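Prohead core protein protease (Enterobacteria phage T4, PDB 5JBL) is a serine protease of the prohead inner core that, after activating itself by autocatalytic cleavage, cuts many prohead proteins and so frees space in the capsid for phage DNA. Local coordinates at residues E22-I27 against G164-T169; E28-P33 against F63-V68; R74-R79 against R174-G179; M113-I118 against R134-D139. The protein carries 3 engineered substitutions. All coordinates share one frame; numbering follows the deposited sequence.

Interaction 1. Residues E22-I27 against G164-T169; sequences EPQLLI and GSLTDT
Gln24 and Gly164 form an antiparallel hydrogen-bonded pair, a backbone contact at the outer end of the mixed sheet in which strand 24-29 lies beside strand 157-168. The evidence is a reciprocal pair of bonds. Gln24 N donates to Gly164 O at 2.7 Å, while Gly164 N reaches Gln24 O at 3.0 Å. Gly164 O is approached a second time by the CA-H of Pro23, at 3.3 Å between CA and O, so one carbonyl oxygen holds the start of the strand through two successive residues.

The touching parts run 102° apart end to end, so the strands pair only briefly here and side chains supply the rest of the contact. Leu26 carries most of that work with its two methyl branches. With CG anti to its carbonyl carbon (chi1 -61°), it sets one methyl over the glycine and the other against Leu166: CD1 is 3.7 Å from Gly164 CA, whereas CD2 meets Leu166 CD1 at 4.0 Å, the two leucine side chains lying alongside and pointing opposite ways. Near the start of 22-27, Ser165 CB lies 3.6 Å from Glu22 O; the serine hydroxyl is hydrogen-bonded to Asn177.

The pairing continues inward through a backbone bond between Leu26 and Gly162. Strand 174-176 also pairs with strand 157-168, and its Arg174 and Val176 touch Leu166, while Arg74 of strand 74-75 packs against both Leu26 and Leu166.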
# COMPACT_ATOMS: atom_id res chain seq x y z
N GLU C 22 -36.25 -6.36 10.75
CA GLU C 22 -35.61 -7.16 9.72
C GLU C 22 -34.13 -7.38 10.01
O GLU C 22 -33.53 -6.68 10.84
CB GLU C 22 -35.79 -6.47 8.37
CG GLU C 22 -37.22 -6.51 7.86
CD GLU C 22 -37.37 -5.76 6.55
OE1 GLU C 22 -36.40 -5.09 6.13
OE2 GLU C 22 -38.47 -5.84 5.95
N PRO C 23 -33.51 -8.37 9.34
CA PRO C 23 -32.10 -8.71 9.64
C PRO C 23 -31.12 -7.64 9.19
O PRO C 23 -31.19 -7.13 8.06
CB PRO C 23 -31.87 -10.02 8.89
CG PRO C 23 -32.92 -10.08 7.86
CD PRO C 23 -34.10 -9.31 8.38
N GLN C 24 -30.18 -7.33 10.06
CA GLN C 24 -29.21 -6.27 9.83
C GLN C 24 -27.83 -6.74 10.27
O GLN C 24 -27.69 -7.74 10.99
CB GLN C 24 -29.63 -4.99 10.58
CG GLN C 24 -29.54 -5.12 12.09
CD GLN C 24 -29.90 -3.83 12.82
OE1 GLN C 24 -31.06 -3.59 13.14
NE2 GLN C 24 -28.90 -3.00 13.10
N LEU C 25 -26.80 -6.03 9.83
CA LEU C 25 -25.46 -6.27 10.32
C LEU C 25 -25.36 -5.78 11.75
O LEU C 25 -25.67 -4.62 12.03
CB LEU C 25 -24.43 -5.55 9.44
CG LEU C 25 -22.95 -5.65 9.81
CD1 LEU C 25 -22.42 -7.07 9.61
CD2 LEU C 25 -22.08 -4.63 9.05
N LEU C 26 -24.92 -6.66 12.65
CA LEU C 26 -24.73 -6.35 14.07
C LEU C 26 -23.24 -6.46 14.38
O LEU C 26 -22.66 -7.55 14.30
CB LEU C 26 -25.55 -7.31 14.94
CG LEU C 26 -27.06 -7.29 14.74
CD1 LEU C 26 -27.74 -8.47 15.46
CD2 LEU C 26 -27.63 -5.94 15.20
N ILE C 27 -22.62 -5.32 14.70
CA ILE C 27 -21.21 -5.26 15.09
C ILE C 27 -21.13 -4.92 16.57
O ILE C 27 -21.74 -3.95 17.02
CB ILE C 27 -20.46 -4.20 14.26
CG1 ILE C 27 -20.54 -4.53 12.77
CG2 ILE C 27 -18.99 -4.10 14.73
CD1 ILE C 27 -19.68 -3.63 11.91
N GLY C 164 -28.53 -10.32 12.31
CA GLY C 164 -29.68 -10.62 13.14
C GLY C 164 -30.61 -9.44 13.23
O GLY C 164 -30.49 -8.47 12.48
N SER C 165 -31.54 -9.52 14.18
CA SER C 165 -32.51 -8.47 14.41
C SER C 165 -32.64 -8.26 15.92
O SER C 165 -32.19 -9.08 16.72
CB SER C 165 -33.87 -8.79 13.78
OG SER C 165 -34.37 -10.04 14.23
N LEU C 166 -33.27 -7.14 16.29
CA LEU C 166 -33.32 -6.69 17.67
C LEU C 166 -34.76 -6.44 18.08
O LEU C 166 -35.60 -6.06 17.26
CB LEU C 166 -32.49 -5.40 17.86
CG LEU C 166 -31.04 -5.48 17.39
CD1 LEU C 166 -30.38 -4.10 17.42
CD2 LEU C 166 -30.27 -6.46 18.27
N THR C 167 -35.04 -6.66 19.36
CA THR C 167 -36.31 -6.26 19.95
C THR C 167 -36.02 -5.22 21.01
O THR C 167 -35.12 -5.40 21.83
CB THR C 167 -37.06 -7.45 20.57
OG1 THR C 167 -37.45 -8.36 19.53
CG2 THR C 167 -38.31 -6.99 21.33
N ASP C 168 -36.78 -4.13 20.99
CA ASP C 168 -36.64 -3.12 22.02
C ASP C 168 -37.37 -3.54 23.28
O ASP C 168 -38.38 -4.24 23.23
CB ASP C 168 -37.17 -1.77 21.53
CG ASP C 168 -36.50 -0.58 22.22
OD1 ASP C 168 -35.86 -0.78 23.27
OD2 ASP C 168 -36.62 0.55 21.70
N THR C 169 -36.83 -3.12 24.42
CA THR C 169 -37.39 -3.49 25.71
C THR C 169 -38.03 -2.31 26.41
O THR C 169 -38.71 -2.51 27.43
CB THR C 169 -36.32 -4.08 26.63
OG1 THR C 169 -35.37 -3.06 26.97
CG2 THR C 169 -35.60 -5.25 25.97

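Interaction 2. Residues E28-P33 against F63-V68; sequences ETWGQP and FLQAEV. Engineered in segment 63-68: Leu64 (natural residue Met).
The indole of Trp30 lies flat against the backbone of strand 53-65. Over one face, Leu64 CA sits 3.8 Å from the centroid of the five-membered ring and only 10° off its normal, a CH-pi contact. Gln65 N lies over the same face, offset toward the rim, and Glu28 CB lies over the opposite face, also toward the rim. Phe63 O comes within 3.0 Å of Trp30 CD1, while the far end of the indole reaches Gln65 O, 3.3 Å from Trp30 CH2. The Phe63 ring is met at its edge, where Pro33 CG lies 4.1 Å from Phe63 CE1.

Side chains complete the seat. Leu64, an engineered residue, brings CG to 3.8 Å from Trp30 NE1. Gln65 passes Trp30 in the opposite direction, its CB 3.7 Å from Trp30 CZ3 and its amide plane steeply inclined, 74° from the ring. With CG anti to its carbonyl carbon (chi1 -60°), Trp30 directs the indole onto the strand. Ser160 hydrogen-bonds Trp30 NE1 and Asp128 binds Gln65 NE2, so both polar groups have partners beyond the two segments.

Phe63 and Leu64 both face Val129 in a classic beta bulge, and Trp30 is laid across it. Its side chain is about 6 Å from that of Ala159, an active-site position altered here. The proposed autolysis site Glu28-Thr29 directly precedes Trp30 in the chain, consistent with an N-terminal segment that blocks the catalytic centre.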
# COMPACT_ATOMS: atom_id res chain seq x y z
N GLU C 28 -20.37 -5.71 17.32
CA GLU C 28 -20.26 -5.49 18.76
C GLU C 28 -18.80 -5.35 19.14
O GLU C 28 -17.95 -6.00 18.55
CB GLU C 28 -20.86 -6.65 19.55
CG GLU C 28 -22.17 -7.20 18.99
CD GLU C 28 -23.33 -6.22 19.09
OE1 GLU C 28 -23.24 -5.22 19.84
OE2 GLU C 28 -24.35 -6.45 18.40
N THR C 29 -18.52 -4.48 20.10
CA THR C 29 -17.22 -4.45 20.74
C THR C 29 -17.33 -5.13 22.10
O THR C 29 -18.34 -5.01 22.80
CB THR C 29 -16.71 -3.02 20.89
OG1 THR C 29 -17.67 -2.24 21.62
CG2 THR C 29 -16.49 -2.40 19.53
N TRP C 30 -16.29 -5.88 22.46
CA TRP C 30 -16.32 -6.70 23.67
C TRP C 30 -15.14 -6.45 24.61
O TRP C 30 -14.94 -7.23 25.54
CB TRP C 30 -16.37 -8.18 23.31
CG TRP C 30 -17.55 -8.60 22.50
CD1 TRP C 30 -17.56 -8.92 21.17
CD2 TRP C 30 -18.89 -8.78 22.97
NE1 TRP C 30 -18.83 -9.28 20.78
CE2 TRP C 30 -19.67 -9.20 21.86
CE3 TRP C 30 -19.53 -8.59 24.20
CZ2 TRP C 30 -21.03 -9.47 21.96
CZ3 TRP C 30 -20.89 -8.85 24.30
CH2 TRP C 30 -21.62 -9.28 23.17
N GLY C 31 -14.35 -5.41 24.39
CA GLY C 31 -13.28 -5.09 25.31
C GLY C 31 -11.95 -5.70 24.92
O GLY C 31 -11.75 -6.17 23.80
N GLN C 32 -11.02 -5.67 25.87
CA GLN C 32 -9.66 -6.12 25.60
C GLN C 32 -9.47 -7.51 26.18
O GLN C 32 -9.66 -7.70 27.39
CB GLN C 32 -8.63 -5.18 26.21
CG GLN C 32 -8.59 -3.78 25.61
CD GLN C 32 -7.72 -2.85 26.44
OE1 GLN C 32 -7.94 -2.71 27.64
NE2 GLN C 32 -6.71 -2.24 25.82
N PRO C 33 -9.16 -8.51 25.36
CA PRO C 33 -8.88 -9.84 25.92
C PRO C 33 -7.65 -9.79 26.81
O PRO C 33 -6.66 -9.12 26.51
CB PRO C 33 -8.66 -10.71 24.68
CG PRO C 33 -9.18 -9.95 23.54
CD PRO C 33 -9.24 -8.50 23.90
N PHE C 63 -14.05 -13.27 23.97
CA PHE C 63 -14.34 -12.76 22.64
C PHE C 63 -15.79 -12.31 22.48
O PHE C 63 -16.06 -11.45 21.64
CB PHE C 63 -14.03 -13.80 21.57
CG PHE C 63 -12.55 -14.03 21.31
CD1 PHE C 63 -11.58 -13.22 21.88
CD2 PHE C 63 -12.14 -15.07 20.48
CE1 PHE C 63 -10.22 -13.44 21.64
CE2 PHE C 63 -10.80 -15.30 20.22
CZ PHE C 63 -9.83 -14.48 20.80
N LEU C 64 -16.73 -12.90 23.22
CA LEU C 64 -18.13 -12.51 23.20
C LEU C 64 -18.73 -12.82 24.57
O LEU C 64 -18.21 -13.65 25.33
CB LEU C 64 -18.93 -13.25 22.11
CG LEU C 64 -18.51 -13.10 20.65
CD1 LEU C 64 -17.55 -14.22 20.27
CD2 LEU C 64 -19.71 -13.08 19.72
N GLN C 65 -19.85 -12.17 24.87
CA GLN C 65 -20.51 -12.35 26.16
C GLN C 65 -22.01 -12.46 25.99
O GLN C 65 -22.61 -11.63 25.30
CB GLN C 65 -20.21 -11.20 27.10
CG GLN C 65 -18.76 -11.09 27.46
CD GLN C 65 -18.52 -9.97 28.44
OE1 GLN C 65 -18.44 -8.81 28.05
NE2 GLN C 65 -18.45 -10.31 29.72
N ALA C 66 -22.61 -13.45 26.65
CA ALA C 66 -24.05 -13.64 26.70
C ALA C 66 -24.62 -13.04 27.98
O ALA C 66 -23.92 -12.88 28.98
CB ALA C 66 -24.41 -15.13 26.64
N GLU C 67 -25.91 -12.71 27.92
CA GLU C 67 -26.72 -12.37 29.09
C GLU C 67 -26.21 -11.13 29.81
O GLU C 67 -26.41 -10.97 31.01
CB GLU C 67 -26.79 -13.55 30.06
CG GLU C 67 -27.42 -14.80 29.49
CD GLU C 67 -28.91 -14.65 29.23
OE1 GLU C 67 -29.55 -13.76 29.84
OE2 GLU C 67 -29.45 -15.43 28.41
N VAL C 68 -25.54 -10.23 29.09
CA VAL C 68 -25.16 -8.94 29.64
C VAL C 68 -25.47 -7.86 28.62
O VAL C 68 -25.40 -8.08 27.41
CB VAL C 68 -23.67 -8.90 30.05
CG1 VAL C 68 -23.42 -9.82 31.23
CG2 VAL C 68 -22.79 -9.27 28.89

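Interaction 3. Residues R74-R79 against R174-G179; sequences RLYPKR and RIVNEG
Two short strands pair in parallel here, with Arg74 beside Arg174 and Leu75 beside Ile175, at one end of the mixed sheet. The hydrogen bonds are those expected of parallel pairing, Leu75 using both its N-H and its carbonyl: Leu75 N donates to Arg174 O at 2.9 Å, and Val176 N to Leu75 O at 3.0 Å. The second is the straighter, with an N-H...O angle of 171° against 151°. A CA-H...O contact from Arg74 CA to Arg174 O, at 3.3 Å, adds to the first bond.

Apolar contacts follow where the strand pairing ends. Pro77, at the N-cap position of helix 78-93, lays its ring against the neighbouring strand, with CG 3.7 Å from Ile175 CG2. Ile175 CG2 therefore meets the proline on the face of the sheet that also bears Leu75. The proline ring has a polar neighbour as well, since its CD lies 3.6 Å from Val176 O.

The polar ends lead elsewhere. Arg74 forms a salt bridge through NH1 with Glu28, whose OE2 also takes part in a hydrogen bond with the Tyr76 hydroxyl. These links tie the contact to the proposed autolysis site.

The aromatic contacts centre on Tyr76. Phe180 packs edge-to-face with its ring, and across the strands there is a CH-pi interaction: Val176 CG2, placed beside its own backbone N and anti to the carbonyl carbon, stands 3.6 Å from the centroid of the Tyr76 ring, 4° off the normal.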
# COMPACT_ATOMS: atom_id res chain seq x y z
N ARG C 74 -26.99 -3.83 23.74
CA ARG C 74 -27.59 -5.05 23.22
C ARG C 74 -27.27 -6.22 24.13
O ARG C 74 -26.16 -6.32 24.66
CB ARG C 74 -27.09 -5.36 21.81
CG ARG C 74 -27.48 -4.32 20.80
CD ARG C 74 -26.67 -4.48 19.55
NE ARG C 74 -26.99 -3.42 18.60
CZ ARG C 74 -26.28 -3.17 17.51
NH1 ARG C 74 -25.21 -3.91 17.23
NH2 ARG C 74 -26.66 -2.20 16.69
N LEU C 75 -28.23 -7.13 24.29
CA LEU C 75 -28.04 -8.32 25.10
C LEU C 75 -28.23 -9.53 24.20
O LEU C 75 -29.24 -9.63 23.49
CB LEU C 75 -29.04 -8.35 26.26
CG LEU C 75 -28.96 -9.51 27.27
CD1 LEU C 75 -29.38 -9.03 28.64
CD2 LEU C 75 -29.82 -10.70 26.86
N TYR C 76 -27.27 -10.47 24.26
CA TYR C 76 -27.37 -11.72 23.51
C TYR C 76 -27.85 -12.82 24.45
O TYR C 76 -27.09 -13.22 25.35
CB TYR C 76 -26.02 -12.09 22.90
CG TYR C 76 -25.64 -11.24 21.71
CD1 TYR C 76 -25.27 -9.91 21.88
CD2 TYR C 76 -25.64 -11.77 20.43
CE1 TYR C 76 -24.93 -9.12 20.79
CE2 TYR C 76 -25.30 -11.00 19.35
CZ TYR C 76 -24.95 -9.68 19.53
OH TYR C 76 -24.62 -8.95 18.42
N PRO C 77 -29.07 -13.34 24.31
CA PRO C 77 -29.50 -14.44 25.19
C PRO C 77 -28.62 -15.67 25.01
O PRO C 77 -28.13 -15.95 23.91
CB PRO C 77 -30.95 -14.70 24.74
CG PRO C 77 -31.40 -13.39 24.13
CD PRO C 77 -30.16 -12.84 23.45
N LYS C 78 -28.44 -16.43 26.11
CA LYS C 78 -27.42 -17.48 26.09
C LYS C 78 -27.73 -18.56 25.06
O LYS C 78 -26.83 -19.02 24.34
CB LYS C 78 -27.26 -18.11 27.47
CG LYS C 78 -26.07 -19.07 27.48
CD LYS C 78 -25.60 -19.48 28.86
CE LYS C 78 -24.28 -20.23 28.77
NZ LYS C 78 -23.97 -20.93 30.05
N ARG C 79 -28.99 -18.99 24.98
CA ARG C 79 -29.36 -20.04 24.04
C ARG C 79 -29.09 -19.61 22.60
O ARG C 79 -28.65 -20.41 21.77
CB ARG C 79 -30.84 -20.40 24.25
CG ARG C 79 -31.37 -21.58 23.45
CD ARG C 79 -32.79 -21.94 23.92
NE ARG C 79 -33.53 -22.73 22.94
CZ ARG C 79 -34.79 -23.11 23.09
NH1 ARG C 79 -35.47 -22.78 24.18
NH2 ARG C 79 -35.38 -23.83 22.14
N ARG C 174 -31.74 -3.37 23.83
CA ARG C 174 -32.33 -4.25 22.84
C ARG C 174 -31.89 -5.68 23.09
O ARG C 174 -30.79 -5.93 23.59
CB ARG C 174 -31.94 -3.82 21.42
CG ARG C 174 -32.87 -2.80 20.76
CD ARG C 174 -33.00 -1.48 21.46
NE ARG C 174 -31.75 -0.74 21.62
CZ ARG C 174 -31.64 0.33 22.40
NH1 ARG C 174 -32.69 0.76 23.09
NH2 ARG C 174 -30.48 0.96 22.51
N ILE C 175 -32.77 -6.62 22.76
CA ILE C 175 -32.48 -8.05 22.87
C ILE C 175 -32.31 -8.60 21.46
O ILE C 175 -33.13 -8.32 20.58
CB ILE C 175 -33.59 -8.80 23.62
CG1 ILE C 175 -33.74 -8.25 25.05
CG2 ILE C 175 -33.30 -10.30 23.66
CD1 ILE C 175 -34.91 -8.84 25.81
N VAL C 176 -31.27 -9.40 21.25
CA VAL C 176 -31.05 -10.03 19.95
C VAL C 176 -32.07 -11.14 19.76
O VAL C 176 -32.31 -11.94 20.67
CB VAL C 176 -29.61 -10.54 19.86
CG1 VAL C 176 -29.35 -11.22 18.52
CG2 VAL C 176 -28.64 -9.38 20.04
N ASN C 177 -32.69 -11.18 18.58
CA ASN C 177 -33.75 -12.13 18.32
C ASN C 177 -33.19 -13.49 17.92
O ASN C 177 -32.02 -13.63 17.55
CB ASN C 177 -34.69 -11.61 17.23
CG ASN C 177 -35.51 -10.41 17.70
OD1 ASN C 177 -35.92 -10.34 18.86
ND2 ASN C 177 -35.75 -9.46 16.80
N GLU C 178 -34.05 -14.50 18.00
CA GLU C 178 -33.68 -15.84 17.58
C GLU C 178 -33.22 -15.82 16.13
O GLU C 178 -33.74 -15.07 15.30
CB GLU C 178 -34.88 -16.79 17.78
CG GLU C 178 -34.56 -18.27 17.69
CD GLU C 178 -35.79 -19.15 17.87
OE1 GLU C 178 -36.85 -18.62 18.26
OE2 GLU C 178 -35.69 -20.37 17.64
N GLY C 179 -32.23 -16.64 15.82
CA GLY C 179 -31.71 -16.71 14.47
C GLY C 179 -30.46 -15.92 14.22
O GLY C 179 -30.00 -15.88 13.07

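Interaction 4. Residues M113-I118 against R134-D139; sequences MQAAII and RVIEGD
Ile136, Arg134 and Ile118 have the most surface buried where the hairpin of strands 115-125 and 128-135 opens at the end remote from its turn. Ile136 is held first by its backbone: its N donates to Ala116 O at 2.9 Å, nearly straight at the hydrogen (173°). Its side chain then runs back over the opposing chain. With CG1 anti to the carbonyl carbon (chi1 -59°), CD1 arrives 3.7 Å from Ile117 N and 3.9 Å from Ala115 CB.

Arg134 and Ile118 form an antiparallel hydrogen-bonded pair. Ile118 N reaches Arg134 O at 2.9 Å, and Arg134 N reaches Ile118 O at 2.8 Å. On the same face of the sheet Ile118 CG2 touches Arg134 CB at 4.0 Å; beyond CB the extended arginine leads away, and its guanidinium group binds Tyr58 OH and Pro55 O. The adjoining non-hydrogen-bonded pair, Ile117 and Val135, puts its side chains on the other face, against Leu146 of helix 142-151.

Asp139 OD2 has its partners outside the two segments: it forms a salt bridge with Lys145 of a neighbouring subunit, whose NZ also hydrogen-bonds Ala115 O. Ala116 and Ile117 both face Gly100, a classic beta bulge. The arrangement is thus the open end of an antiparallel hairpin, whose second segment enters the 136-155 homomultimerization region of the pentamer at Ile136.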
# COMPACT_ATOMS: atom_id res chain seq x y z
N MET C 113 -7.72 -10.55 1.95
CA MET C 113 -6.63 -9.60 1.73
C MET C 113 -6.44 -8.67 2.92
O MET C 113 -5.37 -8.06 3.06
CB MET C 113 -6.90 -8.78 0.46
CG MET C 113 -6.03 -9.14 -0.75
SD MET C 113 -4.26 -8.80 -0.58
CE MET C 113 -4.31 -7.07 -0.18
N GLN C 114 -7.46 -8.51 3.76
CA GLN C 114 -7.39 -7.62 4.91
C GLN C 114 -7.32 -8.37 6.24
O GLN C 114 -7.32 -7.74 7.31
CB GLN C 114 -8.58 -6.66 4.89
CG GLN C 114 -8.55 -5.73 3.66
CD GLN C 114 -9.62 -4.64 3.71
OE1 GLN C 114 -9.58 -3.76 4.57
NE2 GLN C 114 -10.59 -4.71 2.80
N ALA C 115 -7.18 -9.68 6.18
CA ALA C 115 -7.17 -10.50 7.38
C ALA C 115 -5.93 -10.21 8.22
O ALA C 115 -4.82 -10.04 7.70
CB ALA C 115 -7.22 -11.98 7.00
N ALA C 116 -6.14 -10.11 9.54
CA ALA C 116 -5.05 -9.92 10.48
C ALA C 116 -4.92 -11.02 11.51
O ALA C 116 -3.84 -11.16 12.10
CB ALA C 116 -5.19 -8.55 11.18
N ILE C 117 -5.97 -11.81 11.76
CA ILE C 117 -5.95 -12.87 12.76
C ILE C 117 -6.71 -14.07 12.23
O ILE C 117 -7.53 -13.95 11.31
CB ILE C 117 -6.57 -12.45 14.12
CG1 ILE C 117 -8.03 -12.05 13.95
CG2 ILE C 117 -5.82 -11.32 14.73
CD1 ILE C 117 -9.01 -13.16 14.34
N ILE C 118 -6.47 -15.22 12.83
CA ILE C 118 -7.28 -16.40 12.58
C ILE C 118 -7.61 -17.04 13.92
O ILE C 118 -6.73 -17.24 14.76
CB ILE C 118 -6.58 -17.39 11.62
CG1 ILE C 118 -7.50 -18.58 11.34
CG2 ILE C 118 -5.19 -17.83 12.17
CD1 ILE C 118 -7.05 -19.45 10.18
N ARG C 134 -4.64 -16.45 16.52
CA ARG C 134 -3.26 -16.26 16.10
C ARG C 134 -3.18 -15.04 15.18
O ARG C 134 -4.00 -14.88 14.28
CB ARG C 134 -2.76 -17.51 15.38
CG ARG C 134 -1.33 -17.43 14.92
CD ARG C 134 -0.92 -18.66 14.13
NE ARG C 134 0.47 -18.54 13.71
CZ ARG C 134 1.50 -19.13 14.30
NH1 ARG C 134 1.31 -19.92 15.35
NH2 ARG C 134 2.74 -18.93 13.83
N VAL C 135 -2.20 -14.17 15.44
CA VAL C 135 -1.97 -13.02 14.58
C VAL C 135 -1.22 -13.47 13.34
O VAL C 135 -0.26 -14.25 13.43
CB VAL C 135 -1.20 -11.92 15.34
CG1 VAL C 135 -0.87 -10.75 14.41
CG2 VAL C 135 -2.01 -11.45 16.51
N ILE C 136 -1.68 -13.05 12.16
CA ILE C 136 -1.05 -13.44 10.91
C ILE C 136 0.22 -12.61 10.72
O ILE C 136 0.17 -11.38 10.72
CB ILE C 136 -2.01 -13.25 9.73
CG1 ILE C 136 -3.26 -14.11 9.95
CG2 ILE C 136 -1.29 -13.58 8.40
CD1 ILE C 136 -4.42 -13.81 9.03
N GLU C 137 1.37 -13.27 10.62
CA GLU C 137 2.62 -12.53 10.44
C GLU C 137 3.28 -12.91 9.13
O GLU C 137 3.09 -14.01 8.62
CB GLU C 137 3.57 -12.78 11.60
CG GLU C 137 3.07 -12.19 12.92
CD GLU C 137 4.16 -12.16 13.95
OE1 GLU C 137 5.05 -11.28 13.83
OE2 GLU C 137 4.17 -13.03 14.85
N GLY C 138 4.09 -11.98 8.61
CA GLY C 138 4.80 -12.17 7.36
C GLY C 138 4.05 -11.73 6.12
O GLY C 138 4.50 -12.02 5.01
N ASP C 139 2.92 -11.05 6.27
CA ASP C 139 2.07 -10.73 5.14
C ASP C 139 2.34 -9.35 4.55
O ASP C 139 1.74 -9.03 3.52
CB ASP C 139 0.59 -10.83 5.54
CG ASP C 139 0.19 -9.79 6.58
OD1 ASP C 139 1.07 -9.17 7.20
OD2 ASP C 139 -1.04 -9.59 6.77

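Interactions 1 and 2 follow one another along strand 24-29, their centres 17 Å apart, and interaction 3 touches both. It meets interaction 1, 9 Å away between centres, where Thr167 OG1 lies 2.6 Å from Asn177 OD1; it meets interaction 2, 13 Å away, where Glu67 OE2 lies 2.7 Å from Lys78 N. Interactions 1 and 2 hold the segment carrying the proposed autolysis site, and interaction 3 adjoins it. Interaction 4 touches none of them: its nearest atoms are about 7 Å from interaction 2, 12 Å from interaction 1 and 17 Å from interaction 3. The side chain of Ile117 is about 11 and 10 Å from those of the changed active-site residues Ala104 and Ala159, that of Trp30 about 10 and 6 Å.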